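Cellulase (Bacillus sp. BG-CS10, PDB 5E09) probably hydrolyses internal beta-1,4-glucosidic bonds of cellulose with a family 5 glycoside hydrolase barrel followed by an X2 domain and a family 46 carbohydrate-binding module. Local coordinates at residues Asp248-Phe253 with Phe293-His298. Residues are numbered along the deposited sequence; the frame is centred on the assembly and turned at random.
Sequences DIIDTF and FEFLIH
Ile249 faces Phe295 and Leu296 where helical segments 248-253 and 293-298 run nearly parallel, their axes 10.2 Å apart and crossing at -21°. The CA atoms of Ile249 and Leu296 are 6.6 Å apart, and no hydrogen bond joins the segments: the contact is wholly apolar. Ile249 points into the seam, its CD1 lying 3.6 Å from CD2 of Phe295 at the ring edge, while its other branch, CG2, meets Leu296 CD1 at 4.0 Å. Phe295 has CG anti to its backbone N (chi1 -169°), and at the far end of the ring CZ meets Ile250 CD1 at 4.1 Å, again near the ring plane. An alanine in place of Phe295 would probably leave Ile249 CD1 and the end of Ile250 without their aromatic partner and open a gap between the helices. Leu296 CD1 also approaches Phe253 CE2 obliquely, at 3.8 Å. Helices 243-261 and 286-302 are successive outer helices of the TIM barrel, flanking strand 267-272 in the chain. Phe253 and Leu296 reach inward to that strand, at Leu269 and Phe272 respectively, while Phe293 and Ile297 pack against the next helix, 326-337.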
loop_
_atom_site.group_PDB
_atom_site.type_symbol
_atom_site.label_atom_id
_atom_site.label_comp_id
_atom_site.label_asym_id
_atom_site.label_seq_id
_atom_site.Cartn_x
_atom_site.Cartn_y
_atom_site.Cartn_z
ATOM N N ASP A 248 10.509 -0.006 -11.958
ATOM C CA ASP A 248 10.290 -1.203 -11.155
ATOM C C ASP A 248 8.900 -1.771 -11.414
ATOM O O ASP A 248 8.725 -2.993 -11.547
ATOM C CB ASP A 248 10.467 -0.908 -9.671
ATOM C CG ASP A 248 10.486 -2.169 -8.836
ATOM O OD1 ASP A 248 11.515 -2.879 -8.872
ATOM O OD2 ASP A 248 9.472 -2.454 -8.158
ATOM N N ILE A 249 7.909 -0.887 -11.495
ATOM C CA ILE A 249 6.567 -1.340 -11.879
ATOM C C ILE A 249 6.552 -2.013 -13.268
ATOM O O ILE A 249 6.050 -3.149 -13.443
ATOM C CB ILE A 249 5.573 -0.169 -11.869
ATOM C CG1 ILE A 249 5.377 0.331 -10.432
ATOM C CG2 ILE A 249 4.251 -0.582 -12.503
ATOM C CD1 ILE A 249 4.629 1.636 -10.326
ATOM N N ILE A 250 7.120 -1.311 -14.244
ATOM C CA ILE A 250 7.132 -1.789 -15.624
ATOM C C ILE A 250 7.813 -3.151 -15.758
ATOM O O ILE A 250 7.241 -4.071 -16.340
ATOM C CB ILE A 250 7.819 -0.771 -16.555
ATOM C CG1 ILE A 250 6.905 0.437 -16.768
ATOM C CG2 ILE A 250 8.164 -1.404 -17.895
ATOM C CD1 ILE A 250 7.487 1.477 -17.681
ATOM N N ASP A 251 9.020 -3.279 -15.214
ATOM C CA ASP A 251 9.759 -4.538 -15.268
ATOM C C ASP A 251 8.999 -5.662 -14.566
ATOM O O ASP A 251 8.784 -6.752 -15.143
ATOM C CB ASP A 251 11.150 -4.379 -14.637
ATOM C CG ASP A 251 12.031 -3.388 -15.390
ATOM O OD1 ASP A 251 11.705 -3.046 -16.548
ATOM O OD2 ASP A 251 13.061 -2.956 -14.827
ATOM N N THR A 252 8.585 -5.389 -13.325
ATOM C CA THR A 252 7.886 -6.392 -12.529
ATOM C C THR A 252 6.718 -6.992 -13.296
ATOM O O THR A 252 6.631 -8.218 -13.493
ATOM C CB THR A 252 7.357 -5.810 -11.205
ATOM O OG1 THR A 252 8.454 -5.328 -10.416
ATOM C CG2 THR A 252 6.599 -6.873 -10.424
ATOM N N PHE A 253 5.822 -6.135 -13.765
ATOM C CA PHE A 253 4.613 -6.687 -14.346
ATOM C C PHE A 253 4.796 -7.088 -15.807
ATOM O O PHE A 253 3.996 -7.846 -16.347
ATOM C CB PHE A 253 3.463 -5.713 -14.131
ATOM C CG PHE A 253 3.031 -5.653 -12.690
ATOM C CD1 PHE A 253 2.301 -6.693 -12.139
ATOM C CD2 PHE A 253 3.421 -4.608 -11.873
ATOM C CE1 PHE A 253 1.925 -6.674 -10.808
ATOM C CE2 PHE A 253 3.049 -4.575 -10.538
ATOM C CZ PHE A 253 2.297 -5.612 -10.002
ATOM N N PHE A 293 -0.128 5.428 -7.583
ATOM C CA PHE A 293 -1.261 4.533 -7.820
ATOM C C PHE A 293 -1.850 4.675 -9.228
ATOM O O PHE A 293 -2.268 3.679 -9.831
ATOM C CB PHE A 293 -2.335 4.747 -6.752
ATOM C CG PHE A 293 -2.000 4.093 -5.438
ATOM C CD1 PHE A 293 -2.273 2.749 -5.231
ATOM C CD2 PHE A 293 -1.383 4.810 -4.424
ATOM C CE1 PHE A 293 -1.953 2.125 -4.027
ATOM C CE2 PHE A 293 -1.060 4.197 -3.211
ATOM C CZ PHE A 293 -1.347 2.850 -3.017
ATOM N N GLU A 294 -1.856 5.894 -9.765
ATOM C CA GLU A 294 -2.336 6.116 -11.134
ATOM C C GLU A 294 -1.483 5.338 -12.146
ATOM O O GLU A 294 -2.002 4.604 -13.006
ATOM C CB GLU A 294 -2.330 7.615 -11.465
ATOM C CG GLU A 294 -3.087 8.005 -12.737
ATOM C CD GLU A 294 -2.245 7.882 -13.992
ATOM O OE1 GLU A 294 -1.003 8.027 -13.901
ATOM O OE2 GLU A 294 -2.829 7.636 -15.072
ATOM N N PHE A 295 -0.170 5.505 -12.031
ATOM C CA PHE A 295 0.771 4.794 -12.889
ATOM C C PHE A 295 0.603 3.267 -12.783
ATOM O O PHE A 295 0.411 2.558 -13.791
ATOM C CB PHE A 295 2.192 5.212 -12.519
ATOM C CG PHE A 295 3.235 4.764 -13.491
ATOM C CD1 PHE A 295 3.525 5.521 -14.615
ATOM C CD2 PHE A 295 3.948 3.601 -13.270
ATOM C CE1 PHE A 295 4.503 5.112 -15.511
ATOM C CE2 PHE A 295 4.925 3.188 -14.156
ATOM C CZ PHE A 295 5.205 3.943 -15.278
ATOM N N LEU A 296 0.658 2.776 -11.548
ATOM C CA LEU A 296 0.525 1.348 -11.270
ATOM C C LEU A 296 -0.732 0.741 -11.890
ATOM O O LEU A 296 -0.661 -0.270 -12.603
ATOM C CB LEU A 296 0.515 1.096 -9.760
ATOM C CG LEU A 296 0.276 -0.357 -9.334
ATOM C CD1 LEU A 296 1.349 -1.274 -9.911
ATOM C CD2 LEU A 296 0.211 -0.490 -7.816
ATOM N N ILE A 297 -1.887 1.345 -11.616
ATOM C CA ILE A 297 -3.128 0.752 -12.098
ATOM C C ILE A 297 -3.231 0.857 -13.627
ATOM O O ILE A 297 -3.763 -0.053 -14.274
ATOM C CB ILE A 297 -4.351 1.381 -11.413
ATOM C CG1 ILE A 297 -4.335 1.005 -9.929
ATOM C CG2 ILE A 297 -5.645 0.883 -12.050
ATOM C CD1 ILE A 297 -5.389 1.694 -9.097
ATOM N N HIS A 298 -2.686 1.926 -14.209
ATOM C CA HIS A 298 -2.600 1.983 -15.667
ATOM C C HIS A 298 -1.874 0.757 -16.218
ATOM O O HIS A 298 -2.377 0.075 -17.126
ATOM C CB HIS A 298 -1.884 3.246 -16.140
ATOM C CG HIS A 298 -1.523 3.224 -17.595
ATOM N ND1 HIS A 298 -2.428 2.896 -18.581
ATOM C CD2 HIS A 298 -0.356 3.495 -18.229
ATOM C CE1 HIS A 298 -1.835 2.964 -19.760
ATOM N NE2 HIS A 298 -0.578 3.325 -19.575
#